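Local coordinates for cyclic AMP receptor protein (Thermus thermophilus, PDB 4EV0) that activates transcription from six promoters in a cAMP-dependent manner, binding DNA as a homodimer through winged helix-turn-helix domains, at residues 32-37 / 72-77; 78-83 / 103-108; 154-157 / 161-164; 183-188 / 193-198. All coordinates share one frame; numbering follows the deposited sequence.

Contact 1: residues 32-37 / 72-77; sequences PIFYQG and ELFGEM. With CMP (adenosine-3',5'-cyclic-monophosphate), chain G.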
loop_
_atom_site.group_PDB
_atom_site.type_symbol
_atom_site.label_atom_id
_atom_site.label_comp_id
_atom_site.label_asym_id
_atom_site.label_seq_id
_atom_site.Cartn_x
_atom_site.Cartn_y
_atom_site.Cartn_z
ATOM N N PRO B 32 11.528 -8.155 -23.516
ATOM C CA PRO B 32 11.646 -7.220 -22.396
ATOM C C PRO B 32 11.669 -5.799 -22.929
ATOM O O PRO B 32 12.352 -5.524 -23.917
ATOM C CB PRO B 32 13.008 -7.567 -21.783
ATOM C CG PRO B 32 13.342 -8.925 -22.306
ATOM C CD PRO B 32 12.731 -8.988 -23.666
ATOM N N ILE B 33 10.912 -4.914 -22.293
ATOM C CA ILE B 33 10.887 -3.520 -22.681
ATOM C C ILE B 33 11.996 -2.806 -21.902
ATOM O O ILE B 33 12.869 -2.156 -22.499
ATOM C CB ILE B 33 9.497 -2.924 -22.454
ATOM C CG1 ILE B 33 8.474 -3.679 -23.309
ATOM C CG2 ILE B 33 9.475 -1.457 -22.788
ATOM C CD1 ILE B 33 7.202 -4.062 -22.562
ATOM N N PHE B 34 11.974 -2.960 -20.578
ATOM C CA PHE B 34 13.108 -2.603 -19.718
ATOM C C PHE B 34 13.074 -3.439 -18.436
ATOM O O PHE B 34 12.094 -4.146 -18.165
ATOM C CB PHE B 34 13.150 -1.103 -19.397
ATOM C CG PHE B 34 11.886 -0.574 -18.762
ATOM C CD1 PHE B 34 11.578 -0.859 -17.436
ATOM C CD2 PHE B 34 11.011 0.223 -19.487
ATOM C CE1 PHE B 34 10.423 -0.379 -16.858
ATOM C CE2 PHE B 34 9.838 0.713 -18.900
ATOM C CZ PHE B 34 9.553 0.415 -17.593
ATOM N N TYR B 35 14.142 -3.329 -17.649
ATOM C CA TYR B 35 14.276 -4.060 -16.394
ATOM C C TYR B 35 14.319 -3.145 -15.178
ATOM O O TYR B 35 14.674 -1.974 -15.280
ATOM C CB TYR B 35 15.547 -4.903 -16.422
ATOM C CG TYR B 35 15.459 -6.110 -17.322
ATOM C CD1 TYR B 35 14.303 -6.883 -17.365
ATOM C CD2 TYR B 35 16.527 -6.480 -18.126
ATOM C CE1 TYR B 35 14.215 -7.998 -18.184
ATOM C CE2 TYR B 35 16.451 -7.594 -18.954
ATOM C CZ TYR B 35 15.291 -8.351 -18.980
ATOM O OH TYR B 35 15.206 -9.461 -19.798
ATOM N N GLN B 36 13.942 -3.699 -14.029
ATOM C CA GLN B 36 14.074 -3.028 -12.743
ATOM C C GLN B 36 15.553 -2.730 -12.527
ATOM O O GLN B 36 16.399 -3.598 -12.757
ATOM C CB GLN B 36 13.530 -3.934 -11.617
ATOM C CG GLN B 36 13.443 -3.294 -10.221
ATOM C CD GLN B 36 12.808 -4.234 -9.173
ATOM O OE1 GLN B 36 12.200 -5.249 -9.524
ATOM N NE2 GLN B 36 12.963 -3.897 -7.886
ATOM N N GLY B 37 15.866 -1.508 -12.107
ATOM C CA GLY B 37 17.250 -1.094 -11.935
ATOM C C GLY B 37 17.899 -0.469 -13.166
ATOM O O GLY B 37 19.061 -0.055 -13.122
ATOM N N GLU B 72 -3.140 2.595 -21.641
ATOM C CA GLU B 72 -2.581 2.615 -20.297
ATOM C C GLU B 72 -1.115 3.030 -20.299
ATOM O O GLU B 72 -0.408 2.841 -21.290
ATOM C CB GLU B 72 -2.791 1.263 -19.606
ATOM C CG GLU B 72 -4.205 1.077 -19.036
ATOM C CD GLU B 72 -4.443 -0.323 -18.485
ATOM O OE1 GLU B 72 -4.513 -1.282 -19.293
ATOM O OE2 GLU B 72 -4.562 -0.464 -17.240
ATOM N N LEU B 73 -0.667 3.579 -19.175
ATOM C CA LEU B 73 0.637 4.215 -19.067
ATOM C C LEU B 73 1.591 3.493 -18.108
ATOM O O LEU B 73 1.161 2.971 -17.080
ATOM C CB LEU B 73 0.424 5.656 -18.600
ATOM C CG LEU B 73 1.612 6.574 -18.335
ATOM C CD1 LEU B 73 1.222 7.989 -18.715
ATOM C CD2 LEU B 73 2.017 6.539 -16.887
ATOM N N PHE B 74 2.884 3.475 -18.439
ATOM C CA PHE B 74 3.916 2.999 -17.505
ATOM C C PHE B 74 5.284 3.647 -17.735
ATOM O O PHE B 74 5.547 4.185 -18.808
ATOM C CB PHE B 74 4.054 1.476 -17.548
ATOM C CG PHE B 74 4.503 0.935 -18.884
ATOM C CD1 PHE B 74 3.597 0.779 -19.930
ATOM C CD2 PHE B 74 5.833 0.576 -19.093
ATOM C CE1 PHE B 74 4.006 0.270 -21.163
ATOM C CE2 PHE B 74 6.251 0.071 -20.319
ATOM C CZ PHE B 74 5.333 -0.090 -21.353
ATOM N N GLY B 75 6.147 3.573 -16.722
ATOM C CA GLY B 75 7.506 4.076 -16.811
ATOM C C GLY B 75 7.637 5.564 -16.522
ATOM O O GLY B 75 8.618 6.215 -16.919
ATOM N N GLU B 76 6.652 6.111 -15.819
ATOM C CA GLU B 76 6.617 7.550 -15.558
ATOM C C GLU B 76 7.524 7.971 -14.394
ATOM O O GLU B 76 7.881 9.135 -14.268
ATOM C CB GLU B 76 5.174 8.024 -15.343
ATOM C CG GLU B 76 4.551 7.624 -14.002
ATOM C CD GLU B 76 4.275 6.117 -13.852
ATOM O OE1 GLU B 76 4.112 5.398 -14.871
ATOM O OE2 GLU B 76 4.214 5.646 -12.693
ATOM N N MET B 77 7.918 7.025 -13.555
ATOM C CA MET B 77 8.706 7.368 -12.378
ATOM C C MET B 77 10.149 7.748 -12.731
ATOM O O MET B 77 10.637 8.787 -12.295
ATOM C CB MET B 77 8.618 6.260 -11.322
ATOM C CG MET B 77 7.193 6.092 -10.771
ATOM S SD MET B 77 6.751 4.494 -9.989
ATOM C CE MET B 77 7.965 4.339 -8.694
HETATM P P CMP G . 9.237 3.323 -13.717
HETATM O O1P CMP G . 9.864 4.299 -14.668
HETATM O O2P CMP G . 9.656 3.350 -12.264
HETATM O "O5'" CMP G . 9.373 1.821 -14.294
HETATM C "C5'" CMP G . 8.467 0.793 -13.894
HETATM C "C4'" CMP G . 7.085 1.349 -13.884
HETATM O "O4'" CMP G . 6.139 0.466 -13.252
HETATM C "C3'" CMP G . 6.933 2.603 -13.083
HETATM O "O3'" CMP G . 7.638 3.687 -13.655
HETATM C "C2'" CMP G . 5.422 2.733 -13.030
HETATM O "O2'" CMP G . 4.903 3.142 -14.282
HETATM C "C1'" CMP G . 5.040 1.257 -12.817
HETATM N N9 CMP G . 4.775 0.970 -11.404
HETATM C C8 CMP G . 5.639 1.067 -10.377
HETATM N N7 CMP G . 5.004 0.750 -9.213
HETATM C C5 CMP G . 3.722 0.446 -9.505
HETATM C C6 CMP G . 2.517 0.009 -8.753
HETATM N N6 CMP G . 2.573 -0.160 -7.402
HETATM N N1 CMP G . 1.374 -0.200 -9.462
HETATM C C2 CMP G . 1.313 -0.027 -10.793
HETATM N N3 CMP G . 2.376 0.354 -11.539
HETATM C C4 CMP G . 3.576 0.599 -10.957
#
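Phe34 and Phe74 reach past each other in opposite directions, and their CE2 atoms meet at 3.9 Å. Phe34 CE2 comes in at the edge of the Phe74 ring, near its plane. Ile33 joins at that edge, with CG2 4.3 Å from Phe74 CE2. The CG atom of Phe74 sits between the backbone N and the carbonyl carbon (chi1 63°). This sets the ring edge against Phe34, while Phe74 CB stays beside the ribose, 3.8 Å from cAMP O2'. Phe34 touches the nucleotide with another part of its ring: CE1 is 3.5 Å from O5'. Gly75 CA also approaches the Phe34 ring obliquely, near CZ.

Gly75 N gives a hydrogen bond of 2.8 Å to cAMP O2'. That hydroxyl in turn donates to Glu76 OE1 at 2.5 Å, a very short bond. Glu76 OE2 is held by a salt bridge to Arg126. Met77 SD packs 3.6 Å from C8 of the adenine. The run from Phe74 to Met77 starts the phosphate-binding cassette of the cyclic nucleotide-binding domain.

Strand 32-34 is an edge strand paired with strand 88-91, where Ile33 and Phe34 form a classic beta bulge opposite Ala89. Strand 73-74 edges the other sheet, beside strand 42-46. The rings span the two sheets, and Phe74 also packs on Val51 and Leu53 of strand 51-57.

Contact 2: residues 78-83 / 103-108; sequences SLLDEG and EDYLAL. With CMP (adenosine-3',5'-cyclic-monophosphate), chain G.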
loop_
_atom_site.group_PDB
_atom_site.type_symbol
_atom_site.label_atom_id
_atom_site.label_comp_id
_atom_site.label_asym_id
_atom_site.label_seq_id
_atom_site.Cartn_x
_atom_site.Cartn_y
_atom_site.Cartn_z
ATOM N N SER B 78 10.820 6.925 -13.535
ATOM C CA SER B 78 12.176 7.242 -13.969
ATOM C C SER B 78 12.164 8.501 -14.830
ATOM O O SER B 78 13.087 9.312 -14.771
ATOM C CB SER B 78 12.796 6.072 -14.726
ATOM O OG SER B 78 12.909 4.934 -13.882
ATOM N N LEU B 79 11.095 8.670 -15.600
ATOM C CA LEU B 79 10.898 9.899 -16.359
ATOM C C LEU B 79 10.891 11.141 -15.461
ATOM O O LEU B 79 11.467 12.177 -15.795
ATOM C CB LEU B 79 9.597 9.843 -17.168
ATOM C CG LEU B 79 9.372 11.165 -17.915
ATOM C CD1 LEU B 79 9.471 10.978 -19.428
ATOM C CD2 LEU B 79 8.070 11.844 -17.514
ATOM N N LEU B 80 10.239 11.016 -14.313
ATOM C CA LEU B 80 10.038 12.140 -13.418
ATOM C C LEU B 80 11.234 12.428 -12.527
ATOM O O LEU B 80 11.655 13.578 -12.426
ATOM C CB LEU B 80 8.785 11.909 -12.576
ATOM C CG LEU B 80 7.464 12.058 -13.329
ATOM C CD1 LEU B 80 6.333 11.415 -12.536
ATOM C CD2 LEU B 80 7.178 13.549 -13.614
ATOM N N ASP B 81 11.784 11.395 -11.889
ATOM C CA ASP B 81 12.823 11.590 -10.868
ATOM C C ASP B 81 14.235 11.157 -11.288
ATOM O O ASP B 81 15.195 11.339 -10.532
ATOM C CB ASP B 81 12.432 10.910 -9.544
ATOM C CG ASP B 81 12.227 9.401 -9.682
ATOM O OD1 ASP B 81 12.767 8.802 -10.654
ATOM O OD2 ASP B 81 11.522 8.811 -8.804
ATOM N N GLU B 82 14.339 10.576 -12.482
ATOM C CA GLU B 82 15.611 10.077 -13.023
ATOM C C GLU B 82 16.194 8.934 -12.182
ATOM O O GLU B 82 17.369 8.598 -12.315
ATOM C CB GLU B 82 16.644 11.214 -13.225
ATOM C CG GLU B 82 16.087 12.490 -13.900
ATOM C CD GLU B 82 17.160 13.567 -14.200
ATOM O OE1 GLU B 82 16.982 14.737 -13.783
ATOM O OE2 GLU B 82 18.169 13.258 -14.872
ATOM N N GLY B 83 15.373 8.344 -11.311
ATOM C CA GLY B 83 15.773 7.163 -10.560
ATOM C C GLY B 83 15.742 5.930 -11.455
ATOM O O GLY B 83 15.209 5.976 -12.567
ATOM N N GLU B 103 13.063 15.090 -22.235
ATOM C CA GLU B 103 13.180 16.418 -22.832
ATOM C C GLU B 103 11.913 16.808 -23.594
ATOM O O GLU B 103 11.538 17.978 -23.624
ATOM C CB GLU B 103 14.412 16.523 -23.744
ATOM C CG GLU B 103 15.747 16.357 -23.023
ATOM C CD GLU B 103 15.824 17.175 -21.737
ATOM O OE1 GLU B 103 16.035 18.409 -21.817
ATOM O OE2 GLU B 103 15.664 16.580 -20.642
ATOM N N ASP B 104 11.249 15.827 -24.200
ATOM C CA ASP B 104 10.030 16.121 -24.948
ATOM C C ASP B 104 8.844 16.309 -24.021
ATOM O O ASP B 104 7.933 17.089 -24.314
ATOM C CB ASP B 104 9.748 15.036 -25.978
ATOM C CG ASP B 104 10.776 15.012 -27.085
ATOM O OD1 ASP B 104 11.067 16.090 -27.656
ATOM O OD2 ASP B 104 11.303 13.919 -27.375
ATOM N N TYR B 105 8.868 15.596 -22.899
ATOM C CA TYR B 105 7.871 15.765 -21.863
ATOM C C TYR B 105 7.944 17.184 -21.270
ATOM O O TYR B 105 6.917 17.837 -21.078
ATOM C CB TYR B 105 8.061 14.686 -20.786
ATOM C CG TYR B 105 7.565 15.080 -19.426
ATOM C CD1 TYR B 105 6.243 14.849 -19.053
ATOM C CD2 TYR B 105 8.414 15.678 -18.508
ATOM C CE1 TYR B 105 5.779 15.214 -17.804
ATOM C CE2 TYR B 105 7.958 16.052 -17.241
ATOM C CZ TYR B 105 6.640 15.813 -16.895
ATOM O OH TYR B 105 6.185 16.185 -15.646
ATOM N N LEU B 106 9.164 17.649 -21.000
ATOM C CA LEU B 106 9.402 18.972 -20.419
ATOM C C LEU B 106 8.879 20.117 -21.291
ATOM O O LEU B 106 8.385 21.131 -20.788
ATOM C CB LEU B 106 10.898 19.175 -20.148
ATOM C CG LEU B 106 11.429 18.390 -18.948
ATOM C CD1 LEU B 106 12.890 18.714 -18.701
ATOM C CD2 LEU B 106 10.597 18.704 -17.727
ATOM N N ALA B 107 8.995 19.957 -22.601
ATOM C CA ALA B 107 8.482 20.974 -23.505
ATOM C C ALA B 107 6.960 20.850 -23.633
ATOM O O ALA B 107 6.266 21.855 -23.826
ATOM C CB ALA B 107 9.175 20.900 -24.878
ATOM N N LEU B 108 6.442 19.627 -23.515
ATOM C CA LEU B 108 4.999 19.408 -23.630
ATOM C C LEU B 108 4.181 20.033 -22.487
ATOM O O LEU B 108 3.163 20.687 -22.726
ATOM C CB LEU B 108 4.670 17.920 -23.744
ATOM C CG LEU B 108 3.175 17.575 -23.647
ATOM C CD1 LEU B 108 2.387 18.280 -24.753
ATOM C CD2 LEU B 108 2.949 16.056 -23.696
HETATM P P CMP G . 9.237 3.323 -13.717
HETATM O O1P CMP G . 9.864 4.299 -14.668
HETATM O O2P CMP G . 9.656 3.350 -12.264
HETATM O "O5'" CMP G . 9.373 1.821 -14.294
HETATM C "C5'" CMP G . 8.467 0.793 -13.894
HETATM C "C4'" CMP G . 7.085 1.349 -13.884
HETATM O "O4'" CMP G . 6.139 0.466 -13.252
HETATM C "C3'" CMP G . 6.933 2.603 -13.083
HETATM O "O3'" CMP G . 7.638 3.687 -13.655
HETATM C "C2'" CMP G . 5.422 2.733 -13.030
HETATM O "O2'" CMP G . 4.903 3.142 -14.282
HETATM C "C1'" CMP G . 5.040 1.257 -12.817
HETATM N N9 CMP G . 4.775 0.970 -11.404
HETATM C C8 CMP G . 5.639 1.067 -10.377
HETATM N N7 CMP G . 5.004 0.750 -9.213
HETATM C C5 CMP G . 3.722 0.446 -9.505
HETATM C C6 CMP G . 2.517 0.009 -8.753
HETATM N N6 CMP G . 2.573 -0.160 -7.402
HETATM N N1 CMP G . 1.374 -0.200 -9.462
HETATM C C2 CMP G . 1.313 -0.027 -10.793
HETATM N N3 CMP G . 2.376 0.354 -11.539
HETATM C C4 CMP G . 3.576 0.599 -10.957
#
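Leu79 and Leu80 pack on Tyr105, joining the short helix 76-81 of the phosphate-binding cassette to helix 102-111 that follows the beta roll. The cassette helix begins just before the segment, and Ser78 is still in its first turn.

Ser78 N bonds to the phosphate oxygen O1P of cAMP at 3.0 Å, nearly straight at 168°. The N-terminal end of a helix probably suits this negative charge. The Ser78 hydroxyl lies close to the same phosphate oxygen, OG 3.2 Å from O1P, but donates to Gly83 O at 2.8 Å, from above the carbonyl plane.

Leu79 carries the main packing. Its CG is anti to the backbone N (chi1 178°), and this sets Leu79 CD2 against the Tyr105 ring. Leu79 CD2 sits over the centre of that ring, 3.8 Å from the Tyr105 centroid and only 11° off the ring normal, a CH-pi contact. Leu80 crosses the tyrosine at about a right angle. Leu80 CD2 comes 3.5 Å from Tyr105 OH. That hydroxyl is hydrogen-bonded to His117 of the second subunit. The same His117 of the second subunit also packs on Leu80, so this end of the contact is part of the dimer interface. The backbone O atoms of Leu79 and Leu80 both accept from Arg102.

Asp81 OD2 forms a salt bridge with Arg128 of the second subunit. Glu82, with positive phi, ends the helix, and its N closes the last turn on Ser78 O. Gly83 N donates to Asp81 OD1 at 2.7 Å, from above the carboxylate plane, an Asx turn.

Contact 3: residues 154-157 / 161-164; sequences LRQG and LFQI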
loop_
_atom_site.group_PDB
_atom_site.type_symbol
_atom_site.label_atom_id
_atom_site.label_comp_id
_atom_site.label_asym_id
_atom_site.label_seq_id
_atom_site.Cartn_x
_atom_site.Cartn_y
_atom_site.Cartn_z
ATOM N N LEU B 154 -12.147 -16.748 25.903
ATOM C CA LEU B 154 -12.512 -17.980 26.573
ATOM C C LEU B 154 -11.435 -18.406 27.558
ATOM O O LEU B 154 -11.738 -18.983 28.609
ATOM C CB LEU B 154 -12.741 -19.108 25.564
ATOM C CG LEU B 154 -14.171 -19.325 25.073
ATOM C CD1 LEU B 154 -14.222 -20.500 24.106
ATOM C CD2 LEU B 154 -15.132 -19.535 26.248
ATOM N N ARG B 155 -10.180 -18.135 27.233
ATOM C CA ARG B 155 -9.118 -18.664 28.069
ATOM C C ARG B 155 -8.803 -17.836 29.326
ATOM O O ARG B 155 -7.892 -18.165 30.089
ATOM C CB ARG B 155 -7.872 -19.058 27.253
ATOM C CG ARG B 155 -7.375 -18.083 26.245
ATOM C CD ARG B 155 -5.938 -18.378 25.786
ATOM N NE ARG B 155 -5.797 -19.466 24.826
ATOM C CZ ARG B 155 -4.930 -19.460 23.804
ATOM N NH1 ARG B 155 -4.144 -18.401 23.599
ATOM N NH2 ARG B 155 -4.839 -20.508 22.980
ATOM N N GLN B 156 -9.594 -16.802 29.584
ATOM C CA GLN B 156 -9.393 -16.039 30.812
ATOM C C GLN B 156 -10.172 -16.635 31.993
ATOM O O GLN B 156 -10.037 -16.175 33.129
ATOM C CB GLN B 156 -9.696 -14.554 30.603
ATOM C CG GLN B 156 -11.167 -14.225 30.447
ATOM C CD GLN B 156 -11.390 -12.934 29.670
ATOM O OE1 GLN B 156 -12.497 -12.390 29.636
ATOM N NE2 GLN B 156 -10.330 -12.443 29.036
ATOM N N GLY B 157 -10.979 -17.659 31.717
ATOM C CA GLY B 157 -11.571 -18.480 32.763
ATOM C C GLY B 157 -12.973 -18.112 33.224
ATOM O O GLY B 157 -13.486 -18.673 34.206
ATOM N N LEU B 161 -20.011 -15.970 27.812
ATOM C CA LEU B 161 -20.740 -14.795 27.364
ATOM C C LEU B 161 -19.881 -13.553 27.564
ATOM O O LEU B 161 -19.375 -13.313 28.661
ATOM C CB LEU B 161 -22.058 -14.646 28.120
ATOM C CG LEU B 161 -22.868 -13.406 27.729
ATOM C CD1 LEU B 161 -23.350 -13.512 26.278
ATOM C CD2 LEU B 161 -24.032 -13.187 28.688
ATOM N N PHE B 162 -19.706 -12.762 26.513
ATOM C CA PHE B 162 -18.837 -11.598 26.631
ATOM C C PHE B 162 -19.516 -10.283 26.287
ATOM O O PHE B 162 -20.215 -10.156 25.280
ATOM C CB PHE B 162 -17.567 -11.767 25.802
ATOM C CG PHE B 162 -16.836 -13.037 26.085
ATOM C CD1 PHE B 162 -16.277 -13.262 27.335
ATOM C CD2 PHE B 162 -16.716 -14.017 25.109
ATOM C CE1 PHE B 162 -15.609 -14.450 27.610
ATOM C CE2 PHE B 162 -16.051 -15.200 25.376
ATOM C CZ PHE B 162 -15.498 -15.420 26.625
ATOM N N GLN B 163 -19.306 -9.307 27.157
ATOM C CA GLN B 163 -19.647 -7.934 26.858
ATOM C C GLN B 163 -18.496 -7.430 26.001
ATOM O O GLN B 163 -17.402 -7.162 26.510
ATOM C CB GLN B 163 -19.754 -7.131 28.158
ATOM C CG GLN B 163 -20.536 -5.843 28.040
ATOM C CD GLN B 163 -21.833 -5.891 28.815
ATOM O OE1 GLN B 163 -22.245 -6.958 29.287
ATOM N NE2 GLN B 163 -22.488 -4.736 28.955
ATOM N N ILE B 164 -18.715 -7.338 24.695
ATOM C CA ILE B 164 -17.631 -6.932 23.814
ATOM C C ILE B 164 -18.124 -6.362 22.484
ATOM O O ILE B 164 -19.053 -6.892 21.870
ATOM C CB ILE B 164 -16.571 -8.068 23.637
ATOM C CG1 ILE B 164 -15.296 -7.507 22.997
ATOM C CG2 ILE B 164 -17.136 -9.292 22.877
ATOM C CD1 ILE B 164 -14.079 -8.366 23.246
#
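Leu154 meets the CZ end of the Phe162 ring obliquely, with both backbone and side chain. Phe162 CZ lies 3.7 Å from Leu154 N and 4.1 Å from Leu154 CD2. The two side chains cross at about a right angle. Gln156 adds a light touch, where OE1 is 4.2 Å from Phe162 CE1 and approaches the ring obliquely. No hydrogen bond joins the two segments, so the contact is van der Waals packing.

The next shell sets these groups in place. With Phe162 CG turned away from its own carbonyl carbon (chi1 -53°), the ring lies against the end of helix 139-154. Residues 154-157 form a type I beta turn. Its closing bond, Gly157 N to Leu154 O, is weak at 3.5 Å. The turn brings Gln156 round to the same ring.

The contact belongs to the winged helix-turn-helix domain, where the chain leaves helix 139-154 and turns into the small antiparallel sheet. Strand 161-163 pairs with strand 199-202, and a backbone hydrogen bond joins Phe162 and Val200. The Phe162 ring also packs on Leu153 of helix 139-154. Leu154 reaches Val202 of the middle strand, and Ala205 and Leu208 of helix 205-212.

Contact 4: residues 183-188 / 193-198; sequences VLHALA and VRLGPG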
loop_
_atom_site.group_PDB
_atom_site.type_symbol
_atom_site.label_atom_id
_atom_site.label_comp_id
_atom_site.label_asym_id
_atom_site.label_seq_id
_atom_site.Cartn_x
_atom_site.Cartn_y
_atom_site.Cartn_z
ATOM N N VAL B 183 -17.276 -11.975 9.858
ATOM C CA VAL B 183 -16.896 -13.260 10.432
ATOM C C VAL B 183 -17.864 -13.733 11.512
ATOM O O VAL B 183 -18.257 -14.901 11.537
ATOM C CB VAL B 183 -15.470 -13.223 11.023
ATOM C CG1 VAL B 183 -15.204 -14.482 11.861
ATOM C CG2 VAL B 183 -14.444 -13.084 9.908
ATOM N N LEU B 184 -18.254 -12.822 12.399
ATOM C CA LEU B 184 -19.201 -13.150 13.457
ATOM C C LEU B 184 -20.553 -13.577 12.905
ATOM O O LEU B 184 -21.195 -14.476 13.448
ATOM C CB LEU B 184 -19.365 -11.973 14.411
ATOM C CG LEU B 184 -18.214 -11.792 15.393
ATOM C CD1 LEU B 184 -18.419 -10.524 16.208
ATOM C CD2 LEU B 184 -18.117 -13.033 16.295
ATOM N N HIS B 185 -20.989 -12.951 11.821
ATOM C CA HIS B 185 -22.254 -13.360 11.228
ATOM C C HIS B 185 -22.167 -14.763 10.618
ATOM O O HIS B 185 -23.092 -15.562 10.764
ATOM C CB HIS B 185 -22.793 -12.296 10.270
ATOM C CG HIS B 185 -23.359 -11.103 10.982
ATOM N ND1 HIS B 185 -24.509 -11.170 11.746
ATOM C CD2 HIS B 185 -22.917 -9.826 11.083
ATOM C CE1 HIS B 185 -24.760 -9.982 12.266
ATOM N NE2 HIS B 185 -23.809 -9.148 11.882
ATOM N N ALA B 186 -21.036 -15.075 9.987
ATOM C CA ALA B 186 -20.779 -16.436 9.511
ATOM C C ALA B 186 -20.668 -17.450 10.666
ATOM O O ALA B 186 -21.198 -18.559 10.575
ATOM C CB ALA B 186 -19.545 -16.480 8.631
ATOM N N LEU B 187 -19.994 -17.064 11.752
ATOM C CA LEU B 187 -19.883 -17.931 12.932
ATOM C C LEU B 187 -21.228 -18.181 13.603
ATOM O O LEU B 187 -21.454 -19.256 14.154
ATOM C CB LEU B 187 -18.890 -17.363 13.949
ATOM C CG LEU B 187 -17.413 -17.453 13.555
ATOM C CD1 LEU B 187 -16.493 -16.832 14.603
ATOM C CD2 LEU B 187 -17.019 -18.912 13.278
ATOM N N ALA B 188 -22.122 -17.195 13.556
ATOM C CA ALA B 188 -23.467 -17.368 14.102
ATOM C C ALA B 188 -24.323 -18.284 13.219
ATOM O O ALA B 188 -25.069 -19.125 13.732
ATOM C CB ALA B 188 -24.156 -16.022 14.313
ATOM N N VAL B 193 -21.352 -19.257 17.551
ATOM C CA VAL B 193 -21.538 -18.153 18.478
ATOM C C VAL B 193 -22.966 -17.623 18.398
ATOM O O VAL B 193 -23.657 -17.819 17.391
ATOM C CB VAL B 193 -20.565 -16.976 18.191
ATOM C CG1 VAL B 193 -19.123 -17.467 18.102
ATOM C CG2 VAL B 193 -20.946 -16.256 16.910
ATOM N N ARG B 194 -23.403 -16.956 19.462
ATOM C CA ARG B 194 -24.677 -16.259 19.457
ATOM C C ARG B 194 -24.439 -14.776 19.735
ATOM O O ARG B 194 -23.710 -14.416 20.662
ATOM C CB ARG B 194 -25.633 -16.860 20.491
ATOM C CG ARG B 194 -26.877 -16.010 20.737
ATOM C CD ARG B 194 -27.899 -16.744 21.581
ATOM N NE ARG B 194 -28.368 -17.942 20.890
ATOM C CZ ARG B 194 -29.026 -18.933 21.482
ATOM N NH1 ARG B 194 -29.278 -18.867 22.785
ATOM N NH2 ARG B 194 -29.421 -19.990 20.772
ATOM N N LEU B 195 -25.051 -13.913 18.931
ATOM C CA LEU B 195 -24.840 -12.473 19.065
ATOM C C LEU B 195 -26.021 -11.772 19.703
ATOM O O LEU B 195 -27.176 -12.190 19.563
ATOM C CB LEU B 195 -24.566 -11.837 17.700
ATOM C CG LEU B 195 -23.485 -12.500 16.846
ATOM C CD1 LEU B 195 -23.412 -11.840 15.472
ATOM C CD2 LEU B 195 -22.137 -12.437 17.556
ATOM N N GLY B 196 -25.720 -10.688 20.399
ATOM C CA GLY B 196 -26.754 -9.826 20.927
ATOM C C GLY B 196 -26.196 -8.426 21.010
ATOM O O GLY B 196 -25.013 -8.212 20.713
ATOM N N PRO B 197 -27.037 -7.465 21.415
ATOM C CA PRO B 197 -26.629 -6.068 21.606
ATOM C C PRO B 197 -25.400 -5.972 22.512
ATOM O O PRO B 197 -25.508 -6.148 23.731
ATOM C CB PRO B 197 -27.846 -5.446 22.299
ATOM C CG PRO B 197 -28.995 -6.279 21.826
ATOM C CD PRO B 197 -28.461 -7.678 21.723
ATOM N N GLY B 198 -24.242 -5.719 21.906
ATOM C CA GLY B 198 -22.992 -5.630 22.640
ATOM C C GLY B 198 -22.477 -6.923 23.269
ATOM O O GLY B 198 -21.676 -6.856 24.208
#
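Leu195 and Val193 of strand 193-196 pack against helix 177-189, which forms the second helix of the predicted helix-turn-helix motif and continues past it. This is the helix-to-wing junction of a winged helix-turn-helix domain. The short helix and strand axes approach to 7.4 Å, and their directions differ by 122°.

The Leu195 side chain can be followed outward. The bond to CB is directed toward the helix. Leu195 CG lies anti to the carbonyl carbon, beside the backbone N (chi1 -51°), and brushes Ala188 CB at 4.4 Å. Leu195 CD1 touches Leu184 CB at 4.2 Å. Leu195 CD2, the other branch, lies 4.3 Å from Leu184 CD2. Leu195 CD1 also lies over one face of the His185 ring, 4.2 Å from the His185 centroid and 27° off the normal, a CH-pi contact. The His185 and Leu195 side chains cross at about a right angle.

Val193 packs deeper, among the helix side chains. Its CG2 meets Leu187 CB at 3.8 Å and also comes close to Leu184 and Ala188. Val193 is buried here, whereas His185 is exposed. Leu184 and Leu187 extend this apolar layer to Leu150 of helix 139-154, and Val193 and Leu195 both touch Val200 of the adjoining strand.

The backbones also meet where the chain turns from helix into strand. Val193 N donates a weak hydrogen bond to Leu187 O at 3.4 Å. Next to it, Ala188 CA makes a CA-H...O contact with Val193 O, at 3.3 Å.

Contacts 1 and 2 are buried in the cyclic nucleotide-binding domain, while contacts 3 and 4 are only partly buried and belong to the DNA-binding domain. Contacts 1 and 2 both use helix 76-81, and both touch the cAMP, so polar bonds to the ligand sit beside their aromatic packing. Their centres are 13 Å apart. Contacts 3 and 4 have no ligand and rest mainly on apolar packing. They share one three-stranded sheet and meet directly through a probable hydrogen bond from Ile164 N to Gly198 O, 3.0 Å. The two pairs lie on opposite sides of the chain's centre; contacts 1 and 4 remain about 32 Å apart at their nearest atoms.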